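Local coordinates for Arf-GAP domain and FG repeat-containing protein 1 (PDB 2OLM) that serves, as a whole protein, as a cofactor of HIV-1 Rev and in acrosomal vesicle docking or fusion, this chain being its zinc-binding Arf-GAP domain, at residues A[38-42]-A[43-47]; A[63-67]-A[68-72]; A[76-79]-A[80-84]; A[115-118]-A[119-123]. All coordinates share one frame; numbering follows the deposited sequence. Where two conformers were deposited one is given.

Contact 1 (A[38-42]-A[43-47]); sequences YVNMT and VGSFV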
loop_
_atom_site.group_PDB
_atom_site.type_symbol
_atom_site.label_atom_id
_atom_site.label_comp_id
_atom_site.label_asym_id
_atom_site.label_seq_id
_atom_site.Cartn_x
_atom_site.Cartn_y
_atom_site.Cartn_z
ATOM N N TYR A 38 0.540 3.097 12.091
ATOM C CA TYR A 38 0.272 1.780 12.688
ATOM C C TYR A 38 -1.223 1.575 12.850
ATOM O O TYR A 38 -1.984 2.520 12.898
ATOM C CB TYR A 38 0.947 1.645 14.067
ATOM C CG TYR A 38 2.456 1.508 13.898
ATOM C CD1 TYR A 38 3.073 0.274 13.985
ATOM C CD2 TYR A 38 3.224 2.602 13.577
ATOM C CE1 TYR A 38 4.417 0.128 13.764
ATOM C CE2 TYR A 38 4.588 2.465 13.355
ATOM C CZ TYR A 38 5.158 1.235 13.438
ATOM O OH TYR A 38 6.520 1.101 13.149
ATOM N N VAL A 39 -1.613 0.314 12.892
ATOM C CA VAL A 39 -2.945 -0.034 13.408
ATOM C C VAL A 39 -2.802 -0.600 14.804
ATOM O O VAL A 39 -1.883 -1.364 15.125
ATOM C CB VAL A 39 -3.735 -1.026 12.552
ATOM C CG1 VAL A 39 -4.206 -0.367 11.208
ATOM C CG2 VAL A 39 -2.942 -2.297 12.333
ATOM N N ASN A 40 -3.717 -0.159 15.670
ATOM C CA ASN A 40 -3.839 -0.668 17.013
ATOM C C ASN A 40 -4.883 -1.753 16.945
ATOM O O ASN A 40 -6.084 -1.486 16.894
ATOM C CB ASN A 40 -4.220 0.411 17.994
ATOM C CG ASN A 40 -4.454 -0.105 19.365
ATOM O OD1 ASN A 40 -4.408 -1.303 19.558
ATOM N ND2 ASN A 40 -4.707 0.794 20.340
ATOM N N MET A 41 -4.419 -3.000 16.864
ATOM C CA MET A 41 -5.291 -4.166 16.744
ATOM C C MET A 41 -6.088 -4.489 17.987
ATOM O O MET A 41 -7.082 -5.184 17.913
ATOM C CB MET A 41 -4.450 -5.413 16.348
ATOM C CG MET A 41 -4.009 -5.407 14.855
ATOM S SD MET A 41 -5.366 -5.281 13.663
ATOM C CE MET A 41 -6.430 -6.517 14.211
ATOM N N THR A 42 -5.672 -3.973 19.125
ATOM C CA THR A 42 -6.416 -4.152 20.365
ATOM C C THR A 42 -7.787 -3.529 20.299
ATOM O O THR A 42 -8.765 -4.132 20.759
ATOM C CB THR A 42 -5.595 -3.620 21.558
ATOM O OG1 THR A 42 -4.393 -4.389 21.699
ATOM C CG2 THR A 42 -6.401 -3.631 22.868
ATOM N N VAL A 43 -7.893 -2.316 19.720
ATOM C CA VAL A 43 -9.169 -1.650 19.600
ATOM C C VAL A 43 -9.657 -1.429 18.174
ATOM O O VAL A 43 -10.836 -1.086 17.984
ATOM C CB VAL A 43 -9.224 -0.310 20.332
ATOM C CG1 VAL A 43 -8.902 -0.499 21.829
ATOM C CG2 VAL A 43 -8.315 0.743 19.698
ATOM N N GLY A 44 -8.796 -1.645 17.165
ATOM C CA GLY A 44 -9.198 -1.447 15.770
ATOM C C GLY A 44 -9.061 -0.032 15.257
ATOM O O GLY A 44 -9.905 0.427 14.477
ATOM N N SER A 45 -8.029 0.674 15.690
ATOM C CA SER A 45 -7.806 2.085 15.344
ATOM C C SER A 45 -6.556 2.225 14.507
ATOM O O SER A 45 -5.738 1.313 14.383
ATOM C CB SER A 45 -7.671 2.952 16.595
ATOM O OG SER A 45 -6.561 2.514 17.334
ATOM N N PHE A 46 -6.406 3.425 13.951
ATOM C CA PHE A 46 -5.235 3.828 13.154
ATOM C C PHE A 46 -4.531 4.921 13.888
ATOM O O PHE A 46 -5.141 5.953 14.201
ATOM C CB PHE A 46 -5.692 4.302 11.741
ATOM C CG PHE A 46 -6.301 3.232 10.919
ATOM C CD1 PHE A 46 -5.561 2.577 9.955
ATOM C CD2 PHE A 46 -7.596 2.830 11.112
ATOM C CE1 PHE A 46 -6.107 1.547 9.208
ATOM C CE2 PHE A 46 -8.139 1.810 10.369
ATOM C CZ PHE A 46 -7.400 1.180 9.403
ATOM N N VAL A 47 -3.238 4.716 14.220
ATOM C CA VAL A 47 -2.490 5.588 15.137
ATOM C C VAL A 47 -1.100 5.931 14.562
ATOM O O VAL A 47 -0.591 5.225 13.709
ATOM C CB VAL A 47 -2.313 4.950 16.549
ATOM C CG1 VAL A 47 -3.675 4.867 17.216
ATOM C CG2 VAL A 47 -1.729 3.519 16.442
HETATM O O HOH W 1 -5.684 3.559 19.776
#

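Contact 2 (A[63-67]-A[68-72]); sequences RVKSI and SMTTF. With SO4 (sulfate ion), chain C.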
loop_
_atom_site.group_PDB
_atom_site.type_symbol
_atom_site.label_atom_id
_atom_site.label_comp_id
_atom_site.label_asym_id
_atom_site.label_seq_id
_atom_site.Cartn_x
_atom_site.Cartn_y
_atom_site.Cartn_z
ATOM N N ARG A 63 -1.657 -3.749 21.048
ATOM C CA ARG A 63 -0.944 -4.434 19.994
ATOM C C ARG A 63 -0.957 -3.602 18.747
ATOM O O ARG A 63 -1.963 -3.511 18.079
ATOM C CB ARG A 63 -1.631 -5.769 19.724
ATOM C CG ARG A 63 -0.865 -6.722 18.847
ATOM C CD ARG A 63 0.391 -7.261 19.486
ATOM N NE ARG A 63 0.932 -8.317 18.630
ATOM C CZ ARG A 63 1.746 -8.126 17.610
ATOM N NH1 ARG A 63 2.283 -6.945 17.353
ATOM N NH2 ARG A 63 2.087 -9.143 16.859
ATOM N N VAL A 64 0.181 -3.017 18.402
ATOM C CA VAL A 64 0.290 -2.158 17.216
ATOM C C VAL A 64 1.100 -2.850 16.130
ATOM O O VAL A 64 2.113 -3.488 16.420
ATOM C CB VAL A 64 0.881 -0.796 17.556
ATOM C CG1 VAL A 64 -0.039 -0.011 18.544
ATOM C CG2 VAL A 64 2.315 -0.937 18.126
ATOM N N LYS A 65 0.652 -2.694 14.888
ATOM C CA LYS A 65 1.264 -3.298 13.736
ATOM C C LYS A 65 1.409 -2.255 12.642
ATOM O O LYS A 65 0.528 -1.418 12.395
ATOM C CB LYS A 65 0.420 -4.439 13.227
ATOM C CG LYS A 65 0.266 -5.564 14.245
ATOM C CD LYS A 65 -0.356 -6.820 13.628
ATOM C CE LYS A 65 -0.415 -7.933 14.607
ATOM N NZ LYS A 65 -0.671 -9.251 13.907
ATOM N N SER A 66 2.552 -2.289 11.961
ATOM C CA SER A 66 2.889 -1.302 10.922
ATOM C C SER A 66 1.943 -1.407 9.738
ATOM O O SER A 66 1.725 -2.480 9.228
ATOM C CB SER A 66 4.297 -1.566 10.460
ATOM O OG SER A 66 4.564 -0.848 9.250
ATOM N N ILE A 67 1.397 -0.264 9.328
ATOM C CA ILE A 67 0.528 -0.247 8.148
ATOM C C ILE A 67 1.237 -0.737 6.893
ATOM O O ILE A 67 0.688 -1.549 6.139
ATOM C CB ILE A 67 -0.088 1.149 7.937
ATOM C CG1 ILE A 67 -1.055 1.479 9.097
ATOM C CG2 ILE A 67 -0.792 1.249 6.575
ATOM C CD1 ILE A 67 -1.604 2.850 9.072
ATOM N N SER A 68 2.463 -0.283 6.717
ATOM C CA SER A 68 3.194 -0.571 5.460
ATOM C C SER A 68 3.972 -1.877 5.480
ATOM O O SER A 68 4.265 -2.425 4.409
ATOM C CB SER A 68 4.144 0.559 5.161
ATOM O OG SER A 68 5.110 0.644 6.154
ATOM N N MET A 69 4.299 -2.420 6.658
ATOM C CA MET A 69 5.194 -3.549 6.698
ATOM C C MET A 69 4.571 -4.860 7.162
ATOM O O MET A 69 5.161 -5.928 7.005
ATOM C CB MET A 69 6.403 -3.163 7.554
ATOM C CG MET A 69 6.953 -1.679 7.224
ATOM S SD MET A 69 8.567 -1.227 7.926
ATOM C CE MET A 69 9.074 -2.640 7.298
ATOM N N THR A 70 3.374 -4.815 7.727
ATOM C CA THR A 70 2.748 -6.047 8.225
ATOM C C THR A 70 2.028 -6.763 7.096
ATOM O O THR A 70 1.412 -6.142 6.235
ATOM C CB THR A 70 1.720 -5.707 9.330
ATOM O OG1 THR A 70 2.359 -4.937 10.341
ATOM C CG2 THR A 70 1.093 -6.939 9.948
ATOM N N THR A 71 2.076 -8.089 7.132
ATOM C CA THR A 71 1.212 -8.880 6.276
ATOM C C THR A 71 -0.032 -9.177 7.100
ATOM O O THR A 71 -0.033 -10.096 7.933
ATOM C CB THR A 71 1.892 -10.157 5.815
ATOM O OG1 THR A 71 3.113 -9.817 5.150
ATOM C CG2 THR A 71 0.996 -10.917 4.852
ATOM N N PHE A 72 -1.055 -8.334 6.943
ATOM C CA PHE A 72 -2.303 -8.512 7.703
ATOM C C PHE A 72 -3.034 -9.732 7.196
ATOM O O PHE A 72 -2.992 -10.051 6.006
ATOM C CB PHE A 72 -3.194 -7.284 7.576
ATOM C CG PHE A 72 -2.670 -6.097 8.312
ATOM C CD1 PHE A 72 -2.731 -6.030 9.692
ATOM C CD2 PHE A 72 -2.075 -5.058 7.641
ATOM C CE1 PHE A 72 -2.233 -4.934 10.360
ATOM C CE2 PHE A 72 -1.552 -4.000 8.305
ATOM C CZ PHE A 72 -1.648 -3.920 9.686
HETATM S S SO4 C . 4.292 -7.561 14.169
HETATM O O1 SO4 C . 3.564 -8.802 14.443
HETATM O O2 SO4 C . 3.659 -6.840 13.109
HETATM O O3 SO4 C . 5.667 -7.964 13.794
HETATM O O4 SO4 C . 4.359 -6.708 15.395
HETATM O O HOH W 2 -0.591 -10.088 10.835
HETATM O O HOH W 3 0.549 -4.083 5.124
#

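Contact 3 (A[76-79]-A[80-84]); sequences EIEF and LQKHG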
loop_
_atom_site.group_PDB
_atom_site.type_symbol
_atom_site.label_atom_id
_atom_site.label_comp_id
_atom_site.label_asym_id
_atom_site.label_seq_id
_atom_site.Cartn_x
_atom_site.Cartn_y
_atom_site.Cartn_z
ATOM N N GLU A 76 -7.801 -10.013 10.420
ATOM C CA GLU A 76 -7.452 -8.688 10.881
ATOM C C GLU A 76 -8.077 -7.573 10.039
ATOM O O GLU A 76 -8.611 -6.588 10.570
ATOM C CB GLU A 76 -5.945 -8.542 10.927
ATOM C CG GLU A 76 -5.298 -9.365 12.011
ATOM C CD GLU A 76 -3.821 -9.390 11.952
ATOM O OE1 GLU A 76 -3.237 -9.423 10.850
ATOM O OE2 GLU A 76 -3.200 -9.395 13.024
ATOM N N ILE A 77 -8.002 -7.707 8.709
ATOM C CA ILE A 77 -8.592 -6.728 7.808
ATOM C C ILE A 77 -10.097 -6.581 8.067
ATOM O O ILE A 77 -10.612 -5.486 8.182
ATOM C CB ILE A 77 -8.315 -7.108 6.348
ATOM C CG1 ILE A 77 -6.809 -6.997 6.058
ATOM C CG2 ILE A 77 -9.211 -6.269 5.403
ATOM C CD1 ILE A 77 -6.234 -5.574 6.087
ATOM N N GLU A 78 -10.788 -7.701 8.239
ATOM C CA GLU A 78 -12.227 -7.632 8.508
ATOM C C GLU A 78 -12.554 -7.009 9.859
ATOM O O GLU A 78 -13.517 -6.255 9.978
ATOM C CB GLU A 78 -12.869 -8.993 8.389
ATOM C CG GLU A 78 -12.836 -9.511 6.938
ATOM C CD GLU A 78 -13.494 -10.820 6.717
ATOM O OE1 GLU A 78 -13.954 -11.450 7.680
ATOM O OE2 GLU A 78 -13.542 -11.233 5.555
ATOM N N PHE A 79 -11.731 -7.282 10.864
ATOM C CA PHE A 79 -11.905 -6.604 12.138
ATOM C C PHE A 79 -11.791 -5.098 11.977
ATOM O O PHE A 79 -12.562 -4.320 12.499
ATOM C CB PHE A 79 -10.865 -7.133 13.147
ATOM C CG PHE A 79 -10.959 -6.481 14.492
ATOM C CD1 PHE A 79 -11.973 -6.869 15.359
ATOM C CD2 PHE A 79 -10.107 -5.452 14.872
ATOM C CE1 PHE A 79 -12.109 -6.294 16.607
ATOM C CE2 PHE A 79 -10.267 -4.860 16.146
ATOM C CZ PHE A 79 -11.292 -5.298 16.983
ATOM N N LEU A 80 -10.776 -4.662 11.249
ATOM C CA LEU A 80 -10.571 -3.248 11.017
ATOM C C LEU A 80 -11.730 -2.609 10.242
ATOM O O LEU A 80 -12.104 -1.488 10.504
ATOM C CB LEU A 80 -9.254 -3.027 10.270
ATOM C CG LEU A 80 -7.991 -3.273 11.073
ATOM C CD1 LEU A 80 -6.731 -3.329 10.189
ATOM C CD2 LEU A 80 -7.814 -2.251 12.188
ATOM N N GLN A 81 -12.281 -3.351 9.288
ATOM C CA GLN A 81 -13.428 -2.857 8.514
ATOM C C GLN A 81 -14.625 -2.609 9.407
ATOM O O GLN A 81 -15.398 -1.695 9.156
ATOM C CB GLN A 81 -13.813 -3.850 7.435
ATOM C CG GLN A 81 -12.800 -3.860 6.306
ATOM C CD GLN A 81 -13.184 -4.827 5.222
ATOM O OE1 GLN A 81 -13.766 -5.892 5.496
ATOM N NE2 GLN A 81 -12.865 -4.481 3.978
ATOM N N LYS A 82 -14.781 -3.435 10.440
ATOM C CA LYS A 82 -15.893 -3.289 11.400
ATOM C C LYS A 82 -15.603 -2.262 12.488
ATOM O O LYS A 82 -16.498 -1.911 13.277
ATOM C CB LYS A 82 -16.196 -4.632 12.046
ATOM C CG LYS A 82 -16.749 -5.626 11.076
ATOM C CD LYS A 82 -17.108 -6.935 11.784
ATOM C CE LYS A 82 -17.459 -8.034 10.789
ATOM N NZ LYS A 82 -16.278 -8.865 10.379
ATOM N N HIS A 83 -14.357 -1.792 12.555
ATOM C CA HIS A 83 -13.931 -0.811 13.534
ATOM C C HIS A 83 -13.417 0.434 12.818
ATOM O O HIS A 83 -14.196 1.049 12.072
ATOM C CB HIS A 83 -12.952 -1.457 14.545
ATOM C CG HIS A 83 -13.607 -2.490 15.381
ATOM N ND1 HIS A 83 -13.848 -3.763 14.922
ATOM C CD2 HIS A 83 -14.212 -2.390 16.590
ATOM C CE1 HIS A 83 -14.506 -4.433 15.860
ATOM N NE2 HIS A 83 -14.755 -3.614 16.866
ATOM N N GLY A 84 -12.147 0.809 12.975
ATOM C CA GLY A 84 -11.688 2.116 12.505
ATOM C C GLY A 84 -11.986 3.248 13.427
ATOM O O GLY A 84 -12.680 3.054 14.444
#

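Contact 4 (A[115-118]-A[119-123]); sequences FLQE and KYEKK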
loop_
_atom_site.group_PDB
_atom_site.type_symbol
_atom_site.label_atom_id
_atom_site.label_comp_id
_atom_site.label_asym_id
_atom_site.label_seq_id
_atom_site.Cartn_x
_atom_site.Cartn_y
_atom_site.Cartn_z
ATOM N N PHE A 115 -3.126 9.902 30.037
ATOM C CA PHE A 115 -4.295 10.127 29.163
ATOM C C PHE A 115 -4.813 8.829 28.544
ATOM O O PHE A 115 -6.004 8.538 28.590
ATOM C CB PHE A 115 -3.960 11.128 28.086
ATOM C CG PHE A 115 -5.034 11.240 27.010
ATOM C CD1 PHE A 115 -6.258 11.843 27.276
ATOM C CD2 PHE A 115 -4.816 10.759 25.744
ATOM C CE1 PHE A 115 -7.215 11.951 26.291
ATOM C CE2 PHE A 115 -5.797 10.849 24.765
ATOM C CZ PHE A 115 -7.000 11.459 25.054
ATOM N N LEU A 116 -3.918 8.016 28.005
ATOM C CA LEU A 116 -4.292 6.739 27.424
ATOM C C LEU A 116 -4.864 5.790 28.498
ATOM O O LEU A 116 -5.804 5.040 28.235
ATOM C CB LEU A 116 -3.116 6.101 26.699
ATOM C CG LEU A 116 -2.561 6.862 25.529
ATOM C CD1 LEU A 116 -1.264 6.150 25.044
ATOM C CD2 LEU A 116 -3.516 6.988 24.431
ATOM N N GLN A 117 -4.328 5.831 29.714
ATOM C CA GLN A 117 -4.942 5.103 30.836
ATOM C C GLN A 117 -6.370 5.552 31.107
ATOM O O GLN A 117 -7.253 4.725 31.317
ATOM C CB GLN A 117 -4.101 5.174 32.097
ATOM C CG GLN A 117 -2.817 4.394 31.981
ATOM C CD GLN A 117 -1.956 4.443 33.222
ATOM O OE1 GLN A 117 -1.056 3.614 33.360
ATOM N NE2 GLN A 117 -2.202 5.396 34.112
ATOM N N GLU A 118 -6.576 6.872 31.121
ATOM C CA GLU A 118 -7.936 7.376 31.342
ATOM C C GLU A 118 -8.852 6.965 30.224
ATOM O O GLU A 118 -9.999 6.621 30.465
ATOM C CB GLU A 118 -7.921 8.888 31.554
ATOM C CG GLU A 118 -7.444 9.232 32.959
ATOM C CD GLU A 118 -7.705 10.640 33.359
ATOM O OE1 GLU A 118 -7.997 11.477 32.466
ATOM O OE2 GLU A 118 -7.548 10.894 34.575
ATOM N N LYS A 119 -8.332 6.922 29.006
ATOM C CA LYS A 119 -9.153 6.631 27.822
ATOM C C LYS A 119 -9.580 5.158 27.789
ATOM O O LYS A 119 -10.751 4.833 27.581
ATOM C CB LYS A 119 -8.405 7.012 26.534
ATOM C CG LYS A 119 -9.163 6.869 25.265
ATOM C CD LYS A 119 -8.395 7.510 24.103
ATOM C CE LYS A 119 -9.096 7.336 22.782
ATOM N NZ LYS A 119 -8.375 8.012 21.610
ATOM N N TYR A 120 -8.594 4.275 27.942
ATOM C CA TYR A 120 -8.790 2.853 27.677
ATOM C C TYR A 120 -8.987 2.005 28.915
ATOM O O TYR A 120 -9.708 1.026 28.850
ATOM C CB TYR A 120 -7.620 2.272 26.836
ATOM C CG TYR A 120 -7.545 2.874 25.453
ATOM C CD1 TYR A 120 -8.501 2.599 24.486
ATOM C CD2 TYR A 120 -6.540 3.751 25.127
ATOM C CE1 TYR A 120 -8.439 3.191 23.226
ATOM C CE2 TYR A 120 -6.467 4.330 23.885
ATOM C CZ TYR A 120 -7.429 4.050 22.935
ATOM O OH TYR A 120 -7.426 4.598 21.670
ATOM N N GLU A 121 -8.323 2.361 30.015
ATOM C CA GLU A 121 -8.362 1.539 31.240
ATOM C C GLU A 121 -9.453 2.020 32.189
ATOM O O GLU A 121 -10.361 1.255 32.571
ATOM C CB GLU A 121 -6.995 1.501 31.926
ATOM C CG GLU A 121 -5.858 1.001 31.034
ATOM C CD GLU A 121 -4.525 0.869 31.722
ATOM O OE1 GLU A 121 -4.412 1.237 32.902
ATOM O OE2 GLU A 121 -3.598 0.379 31.060
ATOM N N LYS A 122 -9.389 3.308 32.532
ATOM C CA LYS A 122 -10.383 3.888 33.430
ATOM C C LYS A 122 -11.682 4.256 32.703
ATOM O O LYS A 122 -12.699 4.445 33.361
ATOM C CB LYS A 122 -9.806 5.088 34.132
ATOM C CG LYS A 122 -8.554 4.742 34.962
ATOM C CD LYS A 122 -7.939 5.934 35.581
ATOM C CE LYS A 122 -6.677 5.582 36.342
ATOM N NZ LYS A 122 -5.803 6.782 36.486
ATOM N N LYS A 123 -11.646 4.357 31.369
ATOM C CA LYS A 123 -12.849 4.559 30.575
ATOM C C LYS A 123 -13.561 5.862 30.931
ATOM O O LYS A 123 -14.795 5.906 31.057
ATOM C CB LYS A 123 -13.756 3.328 30.696
ATOM C CG LYS A 123 -13.220 2.213 29.876
ATOM C CD LYS A 123 -13.862 0.900 30.189
ATOM C CE LYS A 123 -13.299 -0.160 29.266
ATOM N NZ LYS A 123 -13.783 -1.506 29.637
HETATM O O HOH W 4 -1.137 0.939 31.998
HETATM O O HOH W 5 -4.141 7.809 34.356
#

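Contact 1 (A[38-42]-A[43-47])
Residues 38-42 and 43-47 form the beta hairpin of the C4-type zinc finger in the Arf-GAP domain. Strands 38-40 and 45-47 run antiparallel at 140°, with axes 4.5 Å apart at the closest. Tyr-38 and Val-47 form a hydrogen-bonded pair, each N giving to the other's O. Asn-40 N donates to Ser-45 O at 2.8 Å. Asn-40 O takes two N-H groups, from Gly-44 N at 2.7 Å and Ser-45 N at 3.1 Å. Gly-44 and Ser-45 thus both face Asn-40, a G1 beta bulge. Positive phi at Gly-44 (86°) suits the glycine of this bulge.

Val-39 and Phe-46 share one sheet face and lie side by side. The CG1 branch of Val-39 sits 3.4 Å from CE1 of Phe-46, approaching the ring obliquely. The sheet's other face carries Tyr-38, Val-47, Asn-40 and Ser-45. There Tyr-38 CB meets Val-47 CG2, while the phenol ring leads away from strand 45-47, lies against strand 64-66 and also touches Ser-52 of helix 49-55.

Asn-40 CG is anti to the backbone N (chi1 176°). This places OD1 to accept from Thr-42 N, closing an Asx turn. The amide also packs against CG2 of Val-43, and its ND2 donates to His-62 ND1. A water joins the two polar side chains: it lies 3.0 Å from Asn-40 ND2 and 2.8 Å from Ser-45 OG.

Contact 2 (A[63-67]-A[68-72])
Ser-66 and Thr-70 meet where the chain leaves strand 64-66 and turns back, with Ser-66 CA 5.3 Å from Met-69 CA. Ser-66 O receives two bonds from Thr-70. The OG1 hydroxyl donates at 2.8 Å in the carbonyl plane, on a lone pair. The backbone N of Thr-70 comes from above that plane, at 3.2 Å. The hydroxyl bond holds the threonine's chi1, and the N-H bond closes the turn.

With chi1 at 167°, Ser-66 OG points away from its own backbone N and over the turn. There it accepts from Met-69 N at 3.0 Å and weakly from Ser-68 N. Thr-70 CG2 lies over the centre of the Phe-72 ring, 3.8 Å above its plane. Lys-65 CB approaches the same ring obliquely. The lysine then runs on, extended, to a salt bridge with Glu-76 of helix 74-82.

A water takes Ile-67 O and Thr-70 O together as acceptors. Arg-63 grips a sulfate, probably from the crystallisation liquor, end-on through NH1 and NH2. NH2 reaches sulfate O1 at 2.9 Å, near the guanidinium plane.

The bonds from Met-69 N to Ser-66 OG and from Thr-70 N to Ser-66 O together make an ST motif, here at the end of an edge strand of the Arf-GAP sheet.

Contact 3 (A[76-79]-A[80-84])
Phe-79 sends its ring toward the C-terminal end of helix 74-82, onto His-83 four residues later. Its CB lies against Leu-80 N. With chi1 at 179°, CG sits beside the carbonyl carbon, near Leu-80 N and His-83 ND1; CD2 meets the same two atoms. CD1 meets His-83 CE1 at 3.5 Å. CE2 lies near His-83 ND1 and packs on Gly-44 CA. Phe-79 CE1 is 3.1 Å from His-83 CE1, a tight approach. At the tip, CZ sits over one face of the imidazole, offset toward its rim.

The two rings form an offset stack, with centroids 4.0 Å apart and planes at 26°. His-83 ND1 is over the centre of the phenyl face. The same nitrogen donates to Phe-79 O at 2.8 Å (N-H...O 158°). That oxygen lies in the imidazole plane, so one residue holds the histidine by both face and edge.

Behind the rings, Leu-80 N and Gln-81 N donate to Glu-76 O and Ile-77 O. Glu-78 OE1 and Lys-82 NZ are 4.4 Å apart, beyond a salt bridge, and Glu-78 OE2 accepts from Gln-74 NE2. Leu-80 touches Met-19 of helix 3-20.

This is a helix C-terminal end in the Arf-GAP domain, with a histidine side chain bonded to a carbonyl of the last turn.

Contact 4 (A[115-118]-A[119-123])
Gln-117 O accepts two backbone N-H groups near the end of helix 109-121. Lys-122 N donates at 2.8 Å, nearly straight (N-H...O 171°). Glu-121 N donates at 2.9 Å, from a position tilted out of the carbonyl plane. The bond from five residues on marks a pi-type widening of the last turn, just before Lys-123 takes positive phi.

The Gln-117 side chain extends past Glu-121 and crosses it at a slant. Gln-117 CG lies 3.7 Å from Glu-121 OE1, with the amide and carboxylate planes 30° apart. One water donates to both Gln-117 OE1 and Glu-121 OE2. A second water accepts from Gln-117 NE2 and Lys-122 NZ. Gln-117 OE1 also takes a bond from Lys-113 NZ.

This helix of the Arf-GAP domain packs on helix 49-55, which carries the zinc ligand Cys-51 and follows the hairpin 38-47. Leu-116 and Tyr-120, one turn apart, point the same way onto Leu-55. Leu-116 CD2 touches Tyr-120 CE2 at 4.0 Å.

A chi1 of -175° turns Lys-119 CG toward the carbonyl side, and the chain runs out extended. Its CG lies 3.9 Å above the centre of the Tyr-120 ring. At the far ends, Lys-119 NZ forms a salt bridge with Asp-30 OD1, and Tyr-120 OH bonds to the same oxygen.

Overall arrangement
Contact 1 is the hub: its centre lies about 3 Å from that of the chain, and it touches the other three. Contact 2 adds strand 64-66 beside strand 38-40, through Met-41 N to Arg-63 O and Val-39 N to Lys-65 O, both 2.8 Å. Contact 3 meets the hairpin turn where Gly-44 O lies 2.7 Å from Gly-84 N. A salt bridge from Lys-65 NZ to Glu-76 OE2, 2.7 Å, ties contacts 2 and 3. Contact 4 meets the hairpin through Val-43 and Tyr-120. Its centre is about 24 Å from that of contact 2. The zinc ion, bound by Cys-28, Cys-31, Cys-48 and Cys-51, is about 5 Å from the Val-47 side chain and about 8 Å from that of Leu-116.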